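Long-range contacts in terminal oxygenase component of carbazole (Janthinobacterium sp., PDB 7BUG), which catalyses, as the terminal oxygenase of carbazole 1,9a-dioxygenase, angular dioxygenation of carbazole with a Rieske [2Fe-2S] cluster and a mononuclear iron: residues 26-32 with 46-51; 184-188 with 200-204. All coordinates share one frame; numbering follows the deposited sequence.

Contact 1: residues 26-32 with 46-51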
loop_
_atom_site.group_PDB
_atom_site.type_symbol
_atom_site.label_atom_id
_atom_site.label_comp_id
_atom_site.label_asym_id
_atom_site.label_seq_id
_atom_site.Cartn_x
_atom_site.Cartn_y
_atom_site.Cartn_z
ATOM N N ARG A 26 14.648 23.013 2.763
ATOM C CA ARG A 26 14.726 23.433 4.159
ATOM C C ARG A 26 15.250 24.875 4.219
ATOM O O ARG A 26 15.866 25.319 3.253
ATOM C CB ARG A 26 15.555 22.444 4.975
ATOM C CG ARG A 26 15.455 22.631 6.481
ATOM C CD ARG A 26 16.267 21.547 7.187
ATOM N NE ARG A 26 16.071 21.680 8.607
ATOM C CZ ARG A 26 14.974 21.260 9.249
ATOM N NH1 ARG A 26 14.088 20.480 8.633
ATOM N NH2 ARG A 26 14.864 21.496 10.543
ATOM N N ASN A 27 14.986 25.560 5.324
ATOM C CA ASN A 27 15.490 26.915 5.622
ATOM C C ASN A 27 14.812 27.950 4.717
ATOM O O ASN A 27 15.453 28.921 4.299
ATOM C CB ASN A 27 17.026 26.914 5.542
ATOM C CG ASN A 27 17.614 25.891 6.474
ATOM O OD1 ASN A 27 17.276 25.891 7.650
ATOM N ND2 ASN A 27 18.449 24.981 5.990
ATOM N N HIS A 28 13.495 27.802 4.455
ATOM C CA HIS A 28 12.648 28.826 3.843
ATOM C C HIS A 28 11.340 28.922 4.630
ATOM O O HIS A 28 10.996 27.988 5.353
ATOM C CB HIS A 28 12.326 28.528 2.367
ATOM C CG HIS A 28 13.480 28.473 1.436
ATOM N ND1 HIS A 28 13.828 29.543 0.667
ATOM C CD2 HIS A 28 14.340 27.485 1.146
ATOM C CE1 HIS A 28 14.897 29.177 -0.057
ATOM N NE2 HIS A 28 15.222 27.933 0.184
ATOM N N TRP A 29 10.687 30.040 4.460
ATOM C CA TRP A 29 9.324 30.317 4.908
ATOM C C TRP A 29 8.338 29.651 3.953
ATOM O O TRP A 29 8.516 29.794 2.749
ATOM C CB TRP A 29 9.068 31.810 4.953
ATOM C CG TRP A 29 9.828 32.569 5.988
ATOM C CD1 TRP A 29 10.952 33.317 5.792
ATOM C CD2 TRP A 29 9.461 32.725 7.366
ATOM N NE1 TRP A 29 11.333 33.904 6.964
ATOM C CE2 TRP A 29 10.420 33.606 7.926
ATOM C CE3 TRP A 29 8.434 32.246 8.178
ATOM C CZ2 TRP A 29 10.394 33.956 9.268
ATOM C CZ3 TRP A 29 8.372 32.643 9.482
ATOM C CH2 TRP A 29 9.343 33.483 10.021
ATOM N N TYR A 30 7.299 29.058 4.541
ATOM C CA TYR A 30 6.167 28.498 3.774
ATOM C C TYR A 30 4.832 28.876 4.406
ATOM O O TYR A 30 4.671 28.732 5.608
ATOM C CB TYR A 30 6.233 26.965 3.776
ATOM C CG TYR A 30 7.408 26.431 3.011
ATOM C CD1 TYR A 30 7.354 26.269 1.646
ATOM C CD2 TYR A 30 8.582 26.121 3.644
ATOM C CE1 TYR A 30 8.428 25.746 0.935
ATOM C CE2 TYR A 30 9.684 25.654 2.956
ATOM C CZ TYR A 30 9.605 25.443 1.592
ATOM O OH TYR A 30 10.715 24.970 0.960
ATOM N N PRO A 31 3.840 29.225 3.594
ATOM C CA PRO A 31 2.482 29.411 4.092
ATOM C C PRO A 31 1.774 28.081 4.290
ATOM O O PRO A 31 1.981 27.183 3.489
ATOM C CB PRO A 31 1.815 30.272 3.035
ATOM C CG PRO A 31 2.437 29.810 1.778
ATOM C CD PRO A 31 3.889 29.501 2.142
ATOM N N VAL A 32 0.997 27.959 5.363
ATOM C CA VAL A 32 0.351 26.643 5.648
ATOM C C VAL A 32 -1.138 26.792 5.924
ATOM O O VAL A 32 -1.826 25.775 5.841
ATOM C CB VAL A 32 1.052 25.961 6.821
ATOM C CG1 VAL A 32 2.494 25.596 6.437
ATOM C CG2 VAL A 32 1.031 26.784 8.065
ATOM N N LEU A 46 -0.438 20.040 11.351
ATOM C CA LEU A 46 -0.230 19.996 9.901
ATOM C C LEU A 46 1.109 19.307 9.665
ATOM O O LEU A 46 1.890 19.145 10.597
ATOM C CB LEU A 46 -0.285 21.393 9.331
ATOM C CG LEU A 46 0.783 22.339 9.872
ATOM C CD1 LEU A 46 1.967 22.426 8.947
ATOM C CD2 LEU A 46 0.169 23.702 10.083
ATOM N N LYS A 47 1.315 18.883 8.444
ATOM C CA LYS A 47 2.598 18.288 8.028
ATOM C C LYS A 47 3.233 19.205 6.973
ATOM O O LYS A 47 2.581 19.553 5.973
ATOM C CB LYS A 47 2.369 16.859 7.546
ATOM C CG LYS A 47 3.687 16.190 7.191
ATOM C CD LYS A 47 3.521 14.753 6.687
ATOM C CE LYS A 47 3.435 13.808 7.850
ATOM N NZ LYS A 47 3.306 12.427 7.347
ATOM N N LEU A 48 4.502 19.564 7.179
ATOM C CA LEU A 48 5.254 20.482 6.323
ATOM C C LEU A 48 6.642 19.898 6.090
ATOM O O LEU A 48 7.337 19.575 7.078
ATOM C CB LEU A 48 5.327 21.844 6.990
ATOM C CG LEU A 48 6.116 22.904 6.257
ATOM C CD1 LEU A 48 5.604 23.156 4.853
ATOM C CD2 LEU A 48 6.177 24.196 7.046
ATOM N N LEU A 49 7.021 19.717 4.827
ATOM C CA LEU A 49 8.351 19.134 4.493
ATOM C C LEU A 49 8.504 17.781 5.185
ATOM O O LEU A 49 9.619 17.400 5.572
ATOM C CB LEU A 49 9.472 20.117 4.861
ATOM C CG LEU A 49 9.916 21.094 3.777
ATOM C CD1 LEU A 49 8.806 21.900 3.181
ATOM C CD2 LEU A 49 11.044 21.981 4.295
ATOM N N GLY A 50 7.401 17.062 5.377
ATOM C CA GLY A 50 7.373 15.719 5.964
ATOM C C GLY A 50 7.315 15.688 7.456
ATOM O O GLY A 50 7.157 14.582 8.065
ATOM N N GLU A 51 7.375 16.843 8.110
ATOM C CA GLU A 51 7.399 16.932 9.576
ATOM C C GLU A 51 6.003 17.336 10.100
ATOM O O GLU A 51 5.396 18.336 9.623
ATOM C CB GLU A 51 8.359 18.033 10.052
ATOM C CG GLU A 51 9.779 17.885 9.526
ATOM C CD GLU A 51 10.832 18.771 10.149
ATOM O OE1 GLU A 51 10.590 19.279 11.248
ATOM O OE2 GLU A 51 11.920 18.892 9.550
#

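Contact 2: residues 184-188 with 200-204. With FE2 (Fe (II) ion), chain E.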
loop_
_atom_site.group_PDB
_atom_site.type_symbol
_atom_site.label_atom_id
_atom_site.label_comp_id
_atom_site.label_asym_id
_atom_site.label_seq_id
_atom_site.Cartn_x
_atom_site.Cartn_y
_atom_site.Cartn_z
ATOM N N ILE A 184 -1.128 26.515 -20.853
ATOM C CA ILE A 184 -2.391 27.293 -20.906
ATOM C C ILE A 184 -3.373 26.724 -21.945
ATOM O O ILE A 184 -4.551 27.014 -21.807
ATOM C CB ILE A 184 -2.097 28.763 -21.217
ATOM C CG1 ILE A 184 -1.359 28.933 -22.540
ATOM C CG2 ILE A 184 -1.359 29.374 -20.027
ATOM C CD1 ILE A 184 -1.299 30.368 -23.014
ATOM N N TYR A 185 -2.902 25.834 -22.789
ATOM C CA TYR A 185 -3.767 24.980 -23.652
ATOM C C TYR A 185 -4.872 24.322 -22.824
ATOM O O TYR A 185 -6.032 24.253 -23.267
ATOM C CB TYR A 185 -2.902 23.980 -24.408
ATOM C CG TYR A 185 -3.673 23.150 -25.396
ATOM C CD1 TYR A 185 -4.075 23.700 -26.608
ATOM C CD2 TYR A 185 -4.065 21.857 -25.085
ATOM C CE1 TYR A 185 -4.838 22.959 -27.491
ATOM C CE2 TYR A 185 -4.847 21.115 -25.949
ATOM C CZ TYR A 185 -5.224 21.670 -27.159
ATOM O OH TYR A 185 -5.995 20.953 -28.045
ATOM N N ILE A 186 -4.572 23.852 -21.597
ATOM C CA ILE A 186 -5.594 23.166 -20.770
ATOM C C ILE A 186 -6.710 24.107 -20.326
ATOM O O ILE A 186 -7.719 23.600 -19.856
ATOM C CB ILE A 186 -4.951 22.437 -19.567
ATOM C CG1 ILE A 186 -4.616 23.384 -18.405
ATOM C CG2 ILE A 186 -3.741 21.665 -20.030
ATOM C CD1 ILE A 186 -4.116 22.673 -17.161
ATOM N N HIS A 187 -6.495 25.431 -20.366
ATOM C CA HIS A 187 -7.434 26.434 -19.829
ATOM C C HIS A 187 -8.353 26.995 -20.941
ATOM O O HIS A 187 -9.175 27.837 -20.622
ATOM C CB HIS A 187 -6.645 27.549 -19.155
ATOM C CG HIS A 187 -5.855 27.087 -17.971
ATOM N ND1 HIS A 187 -6.456 26.549 -16.873
ATOM C CD2 HIS A 187 -4.547 27.195 -17.668
ATOM C CE1 HIS A 187 -5.547 26.287 -15.946
ATOM N NE2 HIS A 187 -4.392 26.661 -16.420
ATOM N N LYS A 188 -8.236 26.458 -22.151
ATOM C CA LYS A 188 -8.906 27.027 -23.363
ATOM C C LYS A 188 -10.431 26.979 -23.201
ATOM O O LYS A 188 -11.089 27.865 -23.747
ATOM C CB LYS A 188 -8.400 26.332 -24.626
ATOM C CG LYS A 188 -8.790 24.867 -24.781
ATOM C CD LYS A 188 -7.991 24.184 -25.857
ATOM C CE LYS A 188 -8.367 22.727 -26.036
ATOM N NZ LYS A 188 -7.930 21.895 -24.872
ATOM N N LEU A 200 -6.741 34.711 -24.310
ATOM C CA LEU A 200 -5.887 33.574 -23.883
ATOM C C LEU A 200 -5.499 32.829 -25.140
ATOM O O LEU A 200 -6.353 32.186 -25.750
ATOM C CB LEU A 200 -6.654 32.669 -22.916
ATOM C CG LEU A 200 -5.789 31.614 -22.222
ATOM C CD1 LEU A 200 -4.957 32.269 -21.115
ATOM C CD2 LEU A 200 -6.631 30.466 -21.665
ATOM N N PRO A 201 -4.226 32.896 -25.561
ATOM C CA PRO A 201 -3.764 32.081 -26.679
ATOM C C PRO A 201 -3.635 30.608 -26.258
ATOM O O PRO A 201 -3.708 30.338 -25.069
ATOM C CB PRO A 201 -2.360 32.580 -27.009
ATOM C CG PRO A 201 -1.927 33.423 -25.812
ATOM C CD PRO A 201 -3.162 33.738 -24.993
ATOM N N LEU A 202 -3.550 29.715 -27.242
ATOM C CA LEU A 202 -3.273 28.274 -27.036
ATOM C C LEU A 202 -1.844 28.112 -26.538
ATOM O O LEU A 202 -1.588 27.118 -25.814
ATOM C CB LEU A 202 -3.453 27.515 -28.352
ATOM C CG LEU A 202 -4.852 27.605 -28.947
ATOM C CD1 LEU A 202 -4.916 26.782 -30.211
ATOM C CD2 LEU A 202 -5.928 27.190 -27.950
ATOM N N GLY A 203 -0.954 29.003 -26.967
ATOM C CA GLY A 203 0.487 28.978 -26.678
ATOM C C GLY A 203 1.206 30.111 -27.386
ATOM O O GLY A 203 0.521 31.072 -27.757
ATOM N N PHE A 204 2.509 29.947 -27.619
ATOM C CA PHE A 204 3.428 30.973 -28.165
ATOM C C PHE A 204 4.448 30.298 -29.061
ATOM O O PHE A 204 5.055 29.315 -28.642
ATOM C CB PHE A 204 4.210 31.694 -27.064
ATOM C CG PHE A 204 3.336 32.465 -26.123
ATOM C CD1 PHE A 204 2.821 31.857 -24.993
ATOM C CD2 PHE A 204 3.003 33.778 -26.391
ATOM C CE1 PHE A 204 1.981 32.559 -24.144
ATOM C CE2 PHE A 204 2.157 34.479 -25.544
ATOM C CZ PHE A 204 1.643 33.862 -24.428
HETATM FE FE FE2 E . -2.688 26.670 -15.163
HETATM O O HOH W 1 -5.534 28.275 -24.119
HETATM O O HOH W 2 -2.457 28.434 -14.812
HETATM O O HOH W 3 -1.050 26.818 -13.706
#

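Contact 1: residues 26-32 with 46-51
Tyr30 and Val32, alternate residues of strand 28-32, meet Leu46, Leu48 and Leu49 in the apolar centre. Leu48 shares its methyls between them: CD1 lies 4.0 Å from Tyr30 CB, while CD2 touches Val32 CG1. Its CG stands opposite the backbone N (chi1 178°), which carries the fork across to the other strand. Toward one end Val32 CG2 rests 3.8 Å from Leu46 CD2, the two side chains crossing near a right angle. Toward the other, Leu49 CD1 sits over one face of the Tyr30 ring, 4.2 Å from the ring centroid and shifted toward the CE2-CZ rim, a CH-pi contact; Leu49 CD2 leans on the backbone of Arg26. The type I' turn from Leu48 to Glu51 presents Leu49 inward and brings Glu51 to the polar edge. There the extended Arg26 chain points NH1 at Glu51 OE2, 2.8 Å away, nearly along the C-O bond of that oxygen (N-H...O angle 153°). The guanidinium and carboxylate planes differ by only 16°, so the salt bridge is flat, made by one nitrogen and one oxygen. Arg26 NE pairs with Asp139, and Glu51 OE1 with Lys66 and Tyr124. A methionine in place of Arg26 would probably leave Glu51 OE2 without this bridge and take away the positive charge that Asp139 meets at NE. No backbone hydrogen bond joins the segments: the edge strands of the curled antiparallel sheet of the Rieske domain meet through apolar side chains, with a buried network of charges at the turn end.

Contact 2: residues 184-188 with 200-204
Ile184 reaches residues 200-204 because chi1 of 59° sets CG1 between its backbone N and carbonyl carbon, and chi2 of 168° then stretches CD1 outward. Ile184 CD1 ends tightly against the backbone, 3.2 Å from Pro201 O, and also meets the ring of Pro201. The same Ile184 CD1 lies 4.1 Å from Phe204 CE1. From the opposing segment Leu200, with CG anti to its N (chi1 -170°), sends CD2 toward the 3-10 turn, where it lies 3.8 Å from His187 CB and against the carbonyl oxygens of Ile184 and His187. Water 1 bridges the backbones, donating to Ile184 O at 2.8 Å and to Pro201 O at 2.9 Å; Ile184 O is gripped a second time by His187 N, a bond within the turn. Further out, Leu202 CD2 meets Tyr185 CD1 obliquely at 4.2 Å and also touches Lys188 CD, which lies over one face of the Tyr185 ring. The polar ends of Tyr185 and Lys188 reach the second subunit: Tyr185 OH hydrogen-bonds Glu81 OE1 there, and Lys188 NZ makes a salt bridge to its OE2. His187, rooted in the same turn, binds the iron through NE2 at 2.1 Å, with Ile186 CG1 centred over one face of its imidazole and Phe329 stacked on the ring. His183 and Asp333 complete the protein ligands, the facial triad of two histidines and one carboxylate known from Rieske oxygenases. Water 3 is also modelled on the metal; the placement of water 2, very near both, is doubtful. No direct hydrogen bond crosses between the segments, so the backbone beneath an iron ligand is backed by methyl groups and one shared water, while Lys188 and Tyr185 tie the turn to a neighbouring subunit.

In the fold
The contacts follow one another along the chain, contact 1 closing before contact 2 opens, and do not touch: their centres are 32 Å apart and their nearest atoms about 20 Å. Contact 1 joins strands 28-32 and 44-48, within this chain the outermost strands of the six-stranded sheet in the Rieske part. Contact 2 belongs to the ring-hydroxylase part, between a turn that follows helix 171-179 and strand 203-205, an edge of a three-stranded sheet within this chain. One therefore packs two edge strands together through side chains, away from the cluster, whereas the other stands at the mononuclear iron and at the interface with the second subunit, which offers Tyr92 of its own cluster pocket to Ile186.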